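PDB 5JOZ: Non-reducing end alpha-L-arabinofuranosidase BoGH43B from Bacteroides ovatus, which cleaves terminal non-reducing alpha-L-arabinofuranosyl residues from the branches of xyloglucan during breakdown of this polysaccharide. Local coordinates for residues 135-140 / 209-214; 37-42 / 73-78; 130-135 / 185-190; 45-50 / 242-247; 221-226 / 251-256. All coordinates share one frame; numbering follows the deposited sequence.

Contact 1: residues 135-140 / 209-214; sequences KMYFLS and SPWGPY
The ring of Tyr137 turns its edge, near its own plane, to CZ2 of Trp211, while Pro210 CB reaches the same ring obliquely. On the indole of Trp211, Pro210 CB covers one face, 4.1 Å above the plane and offset toward the rim, and Tyr137 CE1 approaches at a slant. The setting is the five-bladed beta-propeller of family 43: strand 135-141 is the second strand of one four-stranded blade, and the loop 209-214 precedes the last strand of the next. The closest approach is that of Tyr137 OH to Pro210 CG, 3.8 Å, and Tyr137 CE1 stands 4.1 Å from Pro210 CB. Tyr137 carries its ring beside the backbone N (chi1 -74°), which sends the long side chain out to the loop. Proline suits a place where a compact apolar ring must fill the angle between two aromatics, and its fixed phi fits the type I turn from Ser209 to Gly212. Ser209 OG accepts from Trp211 N (3.1 Å) in an ST turn, which steadies the start of that turn. Trp211 then extends over the neighbouring blade, where Arg164 makes a cation-pi contact with it. At the far side of the loop Tyr214 OH donates to Pro210 O, which lies at the edge of the tyrosine ring and in its plane; the modelled 2.5 Å is unusually short and its exact value doubtful.

Contact 2: residues 37-42 / 73-78; sequences PGLPVY and GGQYAP
At Leu39 the chain turns a corner, with phi 53° and psi 72°, and its CA comes within 7.4 Å of the CA of Pro78. The turn directs the leucine side chain at the segment 73-78, and the branched end does the touching. CD2 of Leu39 rests 3.9 Å from Gln75 CB, the two side chains crossing at about a right angle. With Pro78 the leucine runs in the opposite direction, and both its methyls, CD1 and CD2, lie 4.1 Å from Pro78 CB. A forked residue suits this place because it fills the angle between a chain methylene and a rigid ring. Gly38, lacking a side chain, passes with its CA 4.9 Å from Gln75 CG. Thr32 OG1 is hydrogen-bonded to Leu39 N and so secures the backbone behind the fork. The contact joins the first two blades of the propeller. Pro78 also neighbours Asp16, the inferred proton acceptor, with their side chains about 4 Å apart, which places this apolar packing beside the probable active site of a family 43 glycosidase.

Contact 3: residues 130-135 / 185-190; sequences EFIDGK and DYYYIM
Tyr187 OH is held by two weak bonds: it donates to Asp133 OD2 over 3.3 Å, and Lys182 NZ is a second weak partner. The carboxylate oxygen meets the tyrosine at the edge of the ring, near its plane, but the carboxylate itself is turned 62° from that plane, so the two flat groups do not lie alongside one another. Below this polar end the contact is apolar. Ile132 CG2 comes 4.2 Å from Tyr187 CE2 at an oblique angle, the two side chains running past each other in opposite directions. CG2 of the isoleucine lies anti to the backbone N while CG1 stands beside it (chi1 -57°), and this brings the short branch to CE2. Tyrosine suits the place because its buried ring packs on Ile132 while its hydroxyl reaches the exposed aspartate. Asp133 and Gly134 occupy the corner of a type I' turn, both with positive phi, and the backbone bonds between Ile132 and Lys135 go both ways at 3.0 Å. This is a beta hairpin closed by a two-residue type I' turn, linking the first two strands of one propeller blade and here leaning on the second strand of the next.

Contact 4: residues 45-50 / 242-247; sequences KDLVHW and VQLKDG
Leu47 and Leu244 cross obliquely, meeting through their outer methyls, with Leu47 CD1 4.1 Å from Leu244 CD2. The other branch of Leu47, CD2, turns to Val242 CG1 at 4.3 Å, so one leucine straddles two residues that alternate along the chain. This is the seam where the five-bladed propeller closes on itself: the loop 45-50 belongs to the first blade and the segment 242-247 to the last. Branched aliphatics suit a buried patch where methyl meets methyl, and Phe26 and Trp250 also pack here. Leu47 keeps CG beside its backbone N (chi1 -67°), and its positive phi goes with the tight turn of the loop. Asp46 builds that turn: its OD1 accepts from Val48 N in an Asx turn, from above the carboxylate plane, and from His49 N in an Asx motif, on the syn side. Val48 CG1 covers one face of the His49 ring over its centre. At the edge, in the imidazole plane, His49 ND1 donates almost straight to Asp46 OD2, over 2.9 Å at 178°.

Contact 5: residues 221-226 / 251-256; sequences PVLSNM and AVCLGI
Leu223 meets Cys253 with its side chain in an uncommon shape: it wedges its CG between its own backbone N and carbonyl carbon, with chi1 48° and chi2 89°, and Cys253 has a similar chi1. This shape spreads the two leucine methyls toward two places on the strand 251-256. CD1 approaches Cys253 CB at 4.2 Å, and SG of Cys253 lies only slightly farther from the same CD1. CD2 lies 4.2 Å from Ala251 CB. Alanine and cysteine alternate along the strand and so present the same face, and as small residues they let the two leucine methyls settle on their CB atoms. Ile236 of the neighbouring strand packs on both Leu223 and Cys253 and adds to the apolar surroundings.

The segment 221-226 belongs to the chain linking the fourth propeller blade to the fifth, while 251-256 lies on the second strand of the fifth. Polar bonds hold this linker at its other end. Ser224 OG accepts from Met226 N in an ST turn (3.0 Å, 155°), and the Asn225 amide bonds to Phe233 O and Val291 N. Across the contact itself there is nothing directional. Its chemistry is van der Waals touch between buried methyl, methylene and thiol groups, which implies that where Leu223 meets the strand, shape and the exclusion of water decide the fit, while hydrogen bonds of the neighbouring residues anchor the linker.

Following the chain from the N terminus, contact 2 opens at 37-42 and closes at 73-78, tying the first blade to the second. Contact 4 opens within that loop, at 45-50, and so crosses it; its partner at 242-247 closes the longest loop and joins the first blade to the fifth. Inside this loop lie contacts 3 and 1, which share Lys135 and cross each other, 130-135 pairing with 185-190 and 135-140 with 209-214; together they bind the third blade to the fourth. Contact 5 opens at 221-226, still within the loop of contact 4, and closes just beyond it at 251-256, crossing it and fastening the linker to the fifth blade.

Contact 1: residues 135-140 / 209-214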
# COMPACT_ATOMS: atom_id res chain seq x y z
N LYS A 135 18.90 12.10 -20.86
CA LYS A 135 17.83 13.02 -20.48
C LYS A 135 16.89 12.34 -19.51
O LYS A 135 16.69 11.12 -19.57
CB LYS A 135 17.01 13.45 -21.69
CG LYS A 135 17.81 14.12 -22.79
CD LYS A 135 16.90 14.62 -23.90
CE LYS A 135 17.68 15.35 -24.97
NZ LYS A 135 16.80 16.32 -25.68
N MET A 136 16.30 13.13 -18.63
CA MET A 136 15.32 12.66 -17.66
C MET A 136 13.93 13.12 -18.12
O MET A 136 13.55 14.27 -17.91
CB MET A 136 15.65 13.22 -16.28
CG MET A 136 14.66 12.89 -15.18
SD MET A 136 15.28 13.55 -13.63
CE MET A 136 13.80 13.61 -12.62
N TYR A 137 13.20 12.19 -18.76
CA TYR A 137 11.84 12.46 -19.25
C TYR A 137 10.82 12.42 -18.13
O TYR A 137 10.93 11.60 -17.22
CB TYR A 137 11.44 11.48 -20.36
CG TYR A 137 12.12 11.75 -21.67
CD1 TYR A 137 11.53 12.59 -22.61
CD2 TYR A 137 13.34 11.16 -21.99
CE1 TYR A 137 12.16 12.86 -23.82
CE2 TYR A 137 13.97 11.42 -23.20
CZ TYR A 137 13.38 12.27 -24.10
OH TYR A 137 13.98 12.54 -25.30
N PHE A 138 9.82 13.30 -18.21
CA PHE A 138 8.70 13.37 -17.26
C PHE A 138 7.48 13.17 -18.13
O PHE A 138 7.26 13.94 -19.05
CB PHE A 138 8.65 14.73 -16.55
CG PHE A 138 7.44 14.94 -15.66
CD1 PHE A 138 6.20 15.32 -16.20
CD2 PHE A 138 7.54 14.82 -14.27
CE1 PHE A 138 5.09 15.53 -15.38
CE2 PHE A 138 6.43 15.03 -13.45
CZ PHE A 138 5.20 15.39 -14.00
N LEU A 139 6.70 12.13 -17.83
CA LEU A 139 5.46 11.85 -18.51
C LEU A 139 4.35 11.84 -17.45
O LEU A 139 4.51 11.24 -16.38
CB LEU A 139 5.58 10.52 -19.24
CG LEU A 139 4.37 9.96 -19.99
CD1 LEU A 139 4.00 10.82 -21.18
CD2 LEU A 139 4.66 8.54 -20.45
N SER A 140 3.25 12.54 -17.73
CA SER A 140 2.08 12.48 -16.87
C SER A 140 0.81 12.66 -17.70
O SER A 140 0.88 13.24 -18.79
CB SER A 140 2.14 13.57 -15.81
OG SER A 140 1.78 14.83 -16.37
N SER A 209 9.48 9.02 -32.73
CA SER A 209 9.95 10.16 -31.95
C SER A 209 9.27 10.25 -30.56
O SER A 209 8.09 9.94 -30.44
CB SER A 209 9.70 11.45 -32.74
OG SER A 209 9.67 12.59 -31.90
N PRO A 210 10.00 10.74 -29.53
CA PRO A 210 9.37 10.96 -28.22
C PRO A 210 8.13 11.83 -28.28
O PRO A 210 7.16 11.59 -27.54
CB PRO A 210 10.46 11.70 -27.42
CG PRO A 210 11.73 11.51 -28.15
CD PRO A 210 11.37 11.30 -29.58
N TRP A 211 8.16 12.84 -29.16
CA TRP A 211 7.14 13.88 -29.20
C TRP A 211 5.95 13.51 -30.06
O TRP A 211 5.05 14.33 -30.24
CB TRP A 211 7.76 15.22 -29.66
CG TRP A 211 9.06 15.52 -28.94
CD1 TRP A 211 10.33 15.38 -29.45
CD2 TRP A 211 9.22 15.93 -27.59
NE1 TRP A 211 11.26 15.69 -28.49
CE2 TRP A 211 10.61 16.04 -27.34
CE3 TRP A 211 8.32 16.22 -26.55
CZ2 TRP A 211 11.12 16.44 -26.10
CZ3 TRP A 211 8.83 16.63 -25.32
CH2 TRP A 211 10.22 16.73 -25.10
N GLY A 212 5.93 12.29 -30.60
CA GLY A 212 4.78 11.80 -31.37
C GLY A 212 4.89 12.06 -32.86
O GLY A 212 5.92 12.54 -33.32
N PRO A 213 3.84 11.75 -33.64
CA PRO A 213 2.59 11.20 -33.16
C PRO A 213 2.67 9.70 -32.85
O PRO A 213 3.46 8.97 -33.48
CB PRO A 213 1.64 11.46 -34.33
CG PRO A 213 2.52 11.32 -35.53
CD PRO A 213 3.91 11.73 -35.11
N TYR A 214 1.87 9.25 -31.89
CA TYR A 214 1.85 7.86 -31.45
C TYR A 214 0.69 7.14 -32.10
O TYR A 214 -0.38 7.72 -32.30
CB TYR A 214 1.72 7.76 -29.93
CG TYR A 214 2.98 8.14 -29.18
CD1 TYR A 214 3.36 9.48 -29.05
CD2 TYR A 214 3.80 7.17 -28.62
CE1 TYR A 214 4.51 9.84 -28.38
CE2 TYR A 214 4.97 7.51 -27.95
CZ TYR A 214 5.31 8.85 -27.82
OH TYR A 214 6.45 9.19 -27.15

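Contact 2: residues 37-42 / 73-78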
# COMPACT_ATOMS: atom_id res chain seq x y z
N PRO A 37 5.33 5.33 7.55
CA PRO A 37 6.04 5.92 6.43
C PRO A 37 5.43 5.58 5.04
O PRO A 37 4.69 4.61 4.87
CB PRO A 37 7.46 5.39 6.59
CG PRO A 37 7.34 4.14 7.39
CD PRO A 37 6.15 4.34 8.28
N GLY A 38 5.72 6.44 4.07
CA GLY A 38 5.09 6.37 2.76
C GLY A 38 6.00 5.68 1.78
O GLY A 38 7.22 5.68 1.96
N LEU A 39 5.39 5.08 0.75
CA LEU A 39 6.10 4.45 -0.37
C LEU A 39 7.14 3.43 0.05
O LEU A 39 8.34 3.68 -0.05
CB LEU A 39 6.74 5.55 -1.24
CG LEU A 39 5.82 6.72 -1.59
CD1 LEU A 39 6.50 7.71 -2.55
CD2 LEU A 39 4.51 6.20 -2.16
N PRO A 40 6.68 2.26 0.53
CA PRO A 40 7.64 1.23 0.90
C PRO A 40 8.47 0.76 -0.28
O PRO A 40 7.97 0.69 -1.41
CB PRO A 40 6.75 0.10 1.44
CG PRO A 40 5.45 0.31 0.78
CD PRO A 40 5.30 1.80 0.76
N VAL A 41 9.74 0.46 -0.01
CA VAL A 41 10.69 -0.04 -0.99
C VAL A 41 10.94 -1.51 -0.70
O VAL A 41 11.53 -1.84 0.33
CB VAL A 41 12.05 0.67 -0.89
CG1 VAL A 41 13.04 0.08 -1.89
CG2 VAL A 41 11.90 2.17 -1.10
N TYR A 42 10.51 -2.39 -1.60
CA TYR A 42 10.78 -3.83 -1.52
C TYR A 42 11.98 -4.20 -2.40
O TYR A 42 12.23 -3.55 -3.41
CB TYR A 42 9.54 -4.62 -1.96
CG TYR A 42 8.28 -4.32 -1.17
CD1 TYR A 42 7.96 -5.01 0.01
CD2 TYR A 42 7.38 -3.35 -1.62
CE1 TYR A 42 6.79 -4.74 0.72
CE2 TYR A 42 6.21 -3.07 -0.92
CZ TYR A 42 5.92 -3.76 0.24
OH TYR A 42 4.75 -3.45 0.93
N GLY A 73 -6.62 10.74 0.21
CA GLY A 73 -5.55 11.73 0.38
C GLY A 73 -4.19 11.05 0.53
O GLY A 73 -4.10 9.82 0.67
N GLY A 74 -3.15 11.87 0.50
CA GLY A 74 -1.76 11.44 0.67
C GLY A 74 -1.07 10.94 -0.59
O GLY A 74 -1.27 11.48 -1.67
N GLN A 75 -0.25 9.90 -0.44
CA GLN A 75 0.61 9.43 -1.54
C GLN A 75 -0.11 8.52 -2.55
O GLN A 75 -0.62 7.46 -2.18
CB GLN A 75 1.83 8.71 -0.96
CG GLN A 75 2.72 9.60 -0.12
CD GLN A 75 3.25 10.82 -0.87
OE1 GLN A 75 3.31 10.82 -2.09
NE2 GLN A 75 3.64 11.86 -0.14
N TYR A 76 -0.13 8.97 -3.80
CA TYR A 76 -0.74 8.26 -4.94
C TYR A 76 0.38 7.52 -5.68
O TYR A 76 1.47 7.37 -5.13
CB TYR A 76 -1.48 9.26 -5.86
CG TYR A 76 -2.89 9.54 -5.48
CD1 TYR A 76 -3.20 10.00 -4.20
CD2 TYR A 76 -3.94 9.38 -6.40
CE1 TYR A 76 -4.51 10.28 -3.82
CE2 TYR A 76 -5.26 9.67 -6.04
CZ TYR A 76 -5.54 10.12 -4.74
OH TYR A 76 -6.82 10.40 -4.33
N ALA A 77 0.11 7.02 -6.88
CA ALA A 77 1.08 6.17 -7.61
C ALA A 77 2.48 6.77 -7.71
O ALA A 77 2.63 7.87 -8.24
CB ALA A 77 0.57 5.87 -9.00
N PRO A 78 3.50 6.07 -7.19
CA PRO A 78 4.88 6.46 -7.35
C PRO A 78 5.51 5.78 -8.56
O PRO A 78 5.07 4.69 -8.95
CB PRO A 78 5.52 5.91 -6.09
CG PRO A 78 4.81 4.61 -5.91
CD PRO A 78 3.41 4.82 -6.41

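Contact 3: residues 130-135 / 185-190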
# COMPACT_ATOMS: atom_id res chain seq x y z
N GLU A 130 11.66 8.60 -16.87
CA GLU A 130 12.53 7.64 -17.51
C GLU A 130 13.82 8.33 -17.95
O GLU A 130 13.80 9.48 -18.39
CB GLU A 130 11.83 7.01 -18.71
CG GLU A 130 12.60 5.85 -19.33
CD GLU A 130 12.63 4.60 -18.45
OE1 GLU A 130 13.54 3.77 -18.67
OE2 GLU A 130 11.74 4.43 -17.57
N PHE A 131 14.92 7.59 -17.87
CA PHE A 131 16.23 8.07 -18.29
C PHE A 131 16.63 7.48 -19.63
O PHE A 131 16.92 6.29 -19.72
CB PHE A 131 17.26 7.71 -17.24
CG PHE A 131 17.09 8.49 -15.97
CD1 PHE A 131 17.62 9.77 -15.85
CD2 PHE A 131 16.37 7.96 -14.90
CE1 PHE A 131 17.46 10.49 -14.68
CE2 PHE A 131 16.21 8.68 -13.73
CZ PHE A 131 16.75 9.95 -13.62
N ILE A 132 16.64 8.32 -20.67
CA ILE A 132 16.97 7.90 -22.04
C ILE A 132 17.84 8.98 -22.70
O ILE A 132 17.50 10.15 -22.65
CB ILE A 132 15.70 7.74 -22.92
CG1 ILE A 132 14.69 6.74 -22.33
CG2 ILE A 132 16.08 7.31 -24.34
CD1 ILE A 132 13.27 6.91 -22.83
N ASP A 133 18.92 8.57 -23.37
CA ASP A 133 19.76 9.47 -24.19
C ASP A 133 20.34 10.62 -23.34
O ASP A 133 20.39 11.77 -23.78
CB ASP A 133 18.98 10.02 -25.43
CG ASP A 133 18.80 8.98 -26.56
OD1 ASP A 133 19.77 8.24 -26.87
OD2 ASP A 133 17.70 8.93 -27.17
N GLY A 134 20.74 10.30 -22.11
CA GLY A 134 21.20 11.31 -21.14
C GLY A 134 20.20 12.38 -20.71
O GLY A 134 20.60 13.45 -20.25
N LYS A 135 18.90 12.10 -20.86
CA LYS A 135 17.83 13.02 -20.48
C LYS A 135 16.89 12.34 -19.51
O LYS A 135 16.69 11.12 -19.57
CB LYS A 135 17.01 13.45 -21.69
CG LYS A 135 17.81 14.12 -22.79
CD LYS A 135 16.90 14.62 -23.90
CE LYS A 135 17.68 15.35 -24.97
NZ LYS A 135 16.80 16.32 -25.68
N ASP A 185 13.58 0.33 -31.90
CA ASP A 185 13.39 1.51 -32.78
C ASP A 185 12.44 2.57 -32.23
O ASP A 185 12.48 3.71 -32.71
CB ASP A 185 12.84 1.09 -34.17
CG ASP A 185 13.76 0.15 -34.95
OD1 ASP A 185 14.95 -0.01 -34.59
OD2 ASP A 185 13.27 -0.46 -35.94
N TYR A 186 11.57 2.22 -31.28
CA TYR A 186 10.43 3.07 -30.90
C TYR A 186 10.42 3.56 -29.45
O TYR A 186 10.98 2.92 -28.56
CB TYR A 186 9.13 2.34 -31.17
CG TYR A 186 9.02 1.77 -32.56
CD1 TYR A 186 8.56 2.56 -33.64
CD2 TYR A 186 9.35 0.44 -32.80
CE1 TYR A 186 8.46 2.02 -34.92
CE2 TYR A 186 9.25 -0.11 -34.08
CZ TYR A 186 8.81 0.68 -35.13
OH TYR A 186 8.72 0.10 -36.38
N TYR A 187 9.78 4.70 -29.24
CA TYR A 187 9.43 5.19 -27.90
C TYR A 187 8.01 4.71 -27.64
O TYR A 187 7.15 4.86 -28.50
CB TYR A 187 9.48 6.71 -27.83
CG TYR A 187 10.86 7.27 -28.00
CD1 TYR A 187 11.37 7.56 -29.27
CD2 TYR A 187 11.68 7.48 -26.90
CE1 TYR A 187 12.66 8.07 -29.42
CE2 TYR A 187 12.96 7.98 -27.04
CZ TYR A 187 13.44 8.28 -28.31
OH TYR A 187 14.71 8.75 -28.44
N TYR A 188 7.78 4.12 -26.46
CA TYR A 188 6.49 3.55 -26.10
C TYR A 188 5.91 4.26 -24.90
O TYR A 188 6.62 4.54 -23.94
CB TYR A 188 6.63 2.07 -25.71
CG TYR A 188 6.95 1.13 -26.83
CD1 TYR A 188 8.26 0.94 -27.25
CD2 TYR A 188 5.95 0.39 -27.45
CE1 TYR A 188 8.57 0.05 -28.26
CE2 TYR A 188 6.25 -0.50 -28.46
CZ TYR A 188 7.56 -0.67 -28.86
OH TYR A 188 7.86 -1.53 -29.87
N ILE A 189 4.61 4.52 -24.97
CA ILE A 189 3.82 5.00 -23.85
C ILE A 189 2.84 3.88 -23.52
O ILE A 189 1.95 3.57 -24.32
CB ILE A 189 3.06 6.30 -24.18
CG1 ILE A 189 4.05 7.46 -24.32
CG2 ILE A 189 2.02 6.62 -23.09
CD1 ILE A 189 3.44 8.74 -24.85
N MET A 190 3.03 3.26 -22.36
CA MET A 190 2.16 2.20 -21.86
C MET A 190 1.35 2.83 -20.74
O MET A 190 1.89 3.56 -19.91
CB MET A 190 3.00 1.03 -21.35
CG MET A 190 2.20 -0.24 -21.02
SD MET A 190 3.21 -1.56 -20.30
CE MET A 190 3.62 -0.85 -18.71

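Contact 4: residues 45-50 / 242-247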
# COMPACT_ATOMS: atom_id res chain seq x y z
N LYS A 45 15.74 -10.52 -5.70
CA LYS A 45 16.69 -11.04 -6.70
C LYS A 45 16.07 -11.97 -7.75
O LYS A 45 16.74 -12.34 -8.72
CB LYS A 45 17.86 -11.74 -6.00
CG LYS A 45 18.59 -10.82 -5.03
CD LYS A 45 19.94 -11.34 -4.58
CE LYS A 45 20.79 -10.21 -4.01
NZ LYS A 45 21.55 -9.50 -5.07
N ASP A 46 14.80 -12.34 -7.59
CA ASP A 46 14.12 -13.26 -8.52
C ASP A 46 12.74 -12.81 -9.01
O ASP A 46 12.02 -13.59 -9.64
CB ASP A 46 14.04 -14.66 -7.88
CG ASP A 46 13.27 -14.68 -6.54
OD1 ASP A 46 12.47 -13.77 -6.24
OD2 ASP A 46 13.47 -15.65 -5.78
N LEU A 47 12.37 -11.55 -8.74
CA LEU A 47 11.02 -10.96 -9.01
C LEU A 47 9.84 -11.55 -8.23
O LEU A 47 8.73 -11.01 -8.31
CB LEU A 47 10.67 -10.96 -10.51
CG LEU A 47 11.48 -10.07 -11.44
CD1 LEU A 47 10.98 -10.27 -12.86
CD2 LEU A 47 11.36 -8.61 -11.07
N VAL A 48 10.08 -12.61 -7.46
CA VAL A 48 9.03 -13.39 -6.83
C VAL A 48 9.02 -13.21 -5.32
O VAL A 48 7.96 -12.98 -4.74
CB VAL A 48 9.17 -14.89 -7.20
CG1 VAL A 48 8.22 -15.76 -6.38
CG2 VAL A 48 8.90 -15.08 -8.69
N HIS A 49 10.19 -13.33 -4.70
CA HIS A 49 10.33 -13.21 -3.26
C HIS A 49 10.83 -11.80 -2.91
O HIS A 49 11.92 -11.39 -3.31
CB HIS A 49 11.28 -14.28 -2.75
CG HIS A 49 10.79 -15.67 -3.02
ND1 HIS A 49 11.31 -16.46 -4.03
CD2 HIS A 49 9.81 -16.40 -2.44
CE1 HIS A 49 10.68 -17.62 -4.05
NE2 HIS A 49 9.76 -17.61 -3.09
N TRP A 50 10.01 -11.09 -2.16
CA TRP A 50 10.23 -9.68 -1.87
C TRP A 50 10.44 -9.47 -0.38
O TRP A 50 9.81 -10.13 0.44
CB TRP A 50 9.05 -8.86 -2.39
CG TRP A 50 8.98 -8.89 -3.90
CD1 TRP A 50 8.33 -9.79 -4.68
CD2 TRP A 50 9.63 -7.99 -4.80
NE1 TRP A 50 8.52 -9.51 -6.01
CE2 TRP A 50 9.33 -8.40 -6.11
CE3 TRP A 50 10.45 -6.86 -4.62
CZ2 TRP A 50 9.80 -7.73 -7.24
CZ3 TRP A 50 10.91 -6.18 -5.75
CH2 TRP A 50 10.59 -6.62 -7.04
N VAL A 242 9.89 -4.40 -16.83
CA VAL A 242 11.30 -4.57 -16.45
C VAL A 242 11.93 -5.61 -17.36
O VAL A 242 11.29 -6.62 -17.68
CB VAL A 242 11.46 -5.02 -14.97
CG1 VAL A 242 10.66 -6.29 -14.67
CG2 VAL A 242 12.92 -5.22 -14.62
N GLN A 243 13.16 -5.38 -17.77
CA GLN A 243 13.87 -6.32 -18.62
C GLN A 243 15.00 -6.97 -17.84
O GLN A 243 15.73 -6.30 -17.11
CB GLN A 243 14.41 -5.63 -19.88
CG GLN A 243 14.87 -6.62 -20.94
CD GLN A 243 15.59 -5.99 -22.14
OE1 GLN A 243 16.22 -4.95 -22.03
NE2 GLN A 243 15.51 -6.66 -23.29
N LEU A 244 15.16 -8.28 -18.02
CA LEU A 244 16.23 -9.06 -17.38
C LEU A 244 17.49 -9.09 -18.25
O LEU A 244 17.44 -8.79 -19.44
CB LEU A 244 15.77 -10.49 -17.15
CG LEU A 244 14.42 -10.69 -16.47
CD1 LEU A 244 14.11 -12.16 -16.27
CD2 LEU A 244 14.41 -9.97 -15.15
N LYS A 245 18.59 -9.51 -17.66
CA LYS A 245 19.88 -9.69 -18.35
C LYS A 245 19.85 -10.71 -19.50
O LYS A 245 20.62 -10.57 -20.44
CB LYS A 245 20.97 -10.10 -17.37
CG LYS A 245 21.30 -9.02 -16.35
CD LYS A 245 22.40 -9.47 -15.41
CE LYS A 245 23.11 -8.29 -14.77
NZ LYS A 245 24.33 -8.71 -14.03
N ASP A 246 18.96 -11.70 -19.44
CA ASP A 246 18.74 -12.61 -20.57
C ASP A 246 17.87 -12.01 -21.68
O ASP A 246 17.49 -12.71 -22.61
CB ASP A 246 18.14 -13.96 -20.10
CG ASP A 246 16.62 -13.93 -19.91
OD1 ASP A 246 16.05 -12.86 -19.61
OD2 ASP A 246 15.98 -14.99 -20.07
N GLY A 247 17.51 -10.73 -21.57
CA GLY A 247 16.71 -10.07 -22.60
C GLY A 247 15.18 -10.19 -22.48
O GLY A 247 14.47 -9.44 -23.15

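Contact 5: residues 221-226 / 251-256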
# COMPACT_ATOMS: atom_id res chain seq x y z
N PRO A 221 -5.60 -5.10 -25.48
CA PRO A 221 -4.77 -4.59 -24.41
C PRO A 221 -3.53 -5.45 -24.12
O PRO A 221 -3.46 -6.62 -24.52
CB PRO A 221 -5.71 -4.64 -23.21
CG PRO A 221 -6.56 -5.83 -23.47
CD PRO A 221 -6.65 -6.00 -24.96
N VAL A 222 -2.59 -4.86 -23.38
CA VAL A 222 -1.36 -5.54 -23.00
C VAL A 222 -1.66 -6.58 -21.91
O VAL A 222 -1.20 -7.73 -21.97
CB VAL A 222 -0.30 -4.53 -22.52
CG1 VAL A 222 0.91 -5.23 -21.92
CG2 VAL A 222 0.11 -3.63 -23.69
N LEU A 223 -2.42 -6.16 -20.90
CA LEU A 223 -2.89 -7.08 -19.87
C LEU A 223 -4.23 -6.60 -19.33
O LEU A 223 -4.45 -5.40 -19.20
CB LEU A 223 -1.85 -7.28 -18.75
CG LEU A 223 -1.21 -6.04 -18.14
CD1 LEU A 223 -2.00 -5.47 -16.97
CD2 LEU A 223 0.19 -6.38 -17.68
N SER A 224 -5.13 -7.56 -19.13
CA SER A 224 -6.44 -7.33 -18.53
C SER A 224 -7.14 -8.65 -18.25
O SER A 224 -6.99 -9.59 -19.01
CB SER A 224 -7.35 -6.53 -19.46
OG SER A 224 -8.60 -6.31 -18.82
N ASN A 225 -7.90 -8.69 -17.15
CA ASN A 225 -8.82 -9.81 -16.82
C ASN A 225 -10.30 -9.46 -17.06
O ASN A 225 -11.20 -10.18 -16.63
CB ASN A 225 -8.56 -10.29 -15.39
CG ASN A 225 -7.24 -10.99 -15.25
OD1 ASN A 225 -6.33 -10.75 -16.04
ND2 ASN A 225 -7.13 -11.88 -14.26
N MET A 226 -10.53 -8.33 -17.74
CA MET A 226 -11.81 -7.94 -18.35
C MET A 226 -12.64 -9.07 -18.99
O MET A 226 -13.83 -9.19 -18.72
CB MET A 226 -11.47 -6.86 -19.39
CG MET A 226 -12.60 -6.26 -20.20
SD MET A 226 -11.97 -4.80 -21.06
CE MET A 226 -10.59 -5.47 -21.99
N ALA A 251 6.30 -7.88 -16.39
CA ALA A 251 5.48 -6.76 -15.98
C ALA A 251 5.05 -6.97 -14.54
O ALA A 251 4.70 -8.08 -14.14
CB ALA A 251 4.26 -6.64 -16.87
N VAL A 252 5.09 -5.90 -13.74
CA VAL A 252 4.34 -5.88 -12.49
C VAL A 252 3.13 -5.00 -12.73
O VAL A 252 3.17 -4.11 -13.58
CB VAL A 252 5.17 -5.43 -11.27
CG1 VAL A 252 6.28 -6.43 -11.02
CG2 VAL A 252 5.71 -4.00 -11.45
N CYS A 253 2.05 -5.30 -12.03
CA CYS A 253 0.80 -4.54 -12.12
C CYS A 253 -0.01 -4.79 -10.85
O CYS A 253 0.34 -5.66 -10.04
CB CYS A 253 -0.02 -5.00 -13.32
SG CYS A 253 -0.78 -6.63 -13.07
N LEU A 254 -1.09 -4.02 -10.70
CA LEU A 254 -1.98 -4.16 -9.57
C LEU A 254 -3.20 -4.95 -9.96
O LEU A 254 -3.52 -5.07 -11.14
CB LEU A 254 -2.41 -2.79 -9.02
CG LEU A 254 -3.35 -1.85 -9.79
CD1 LEU A 254 -4.79 -2.34 -9.92
CD2 LEU A 254 -3.32 -0.47 -9.15
N GLY A 255 -3.89 -5.47 -8.96
CA GLY A 255 -5.17 -6.15 -9.15
C GLY A 255 -5.86 -6.37 -7.82
O GLY A 255 -5.32 -6.02 -6.76
N ILE A 256 -7.04 -6.98 -7.88
CA ILE A 256 -7.78 -7.34 -6.66
C ILE A 256 -8.10 -8.82 -6.67
O ILE A 256 -8.14 -9.43 -7.74
CB ILE A 256 -9.05 -6.49 -6.49
CG1 ILE A 256 -9.98 -6.63 -7.70
CG2 ILE A 256 -8.67 -5.02 -6.27
CD1 ILE A 256 -11.36 -6.03 -7.50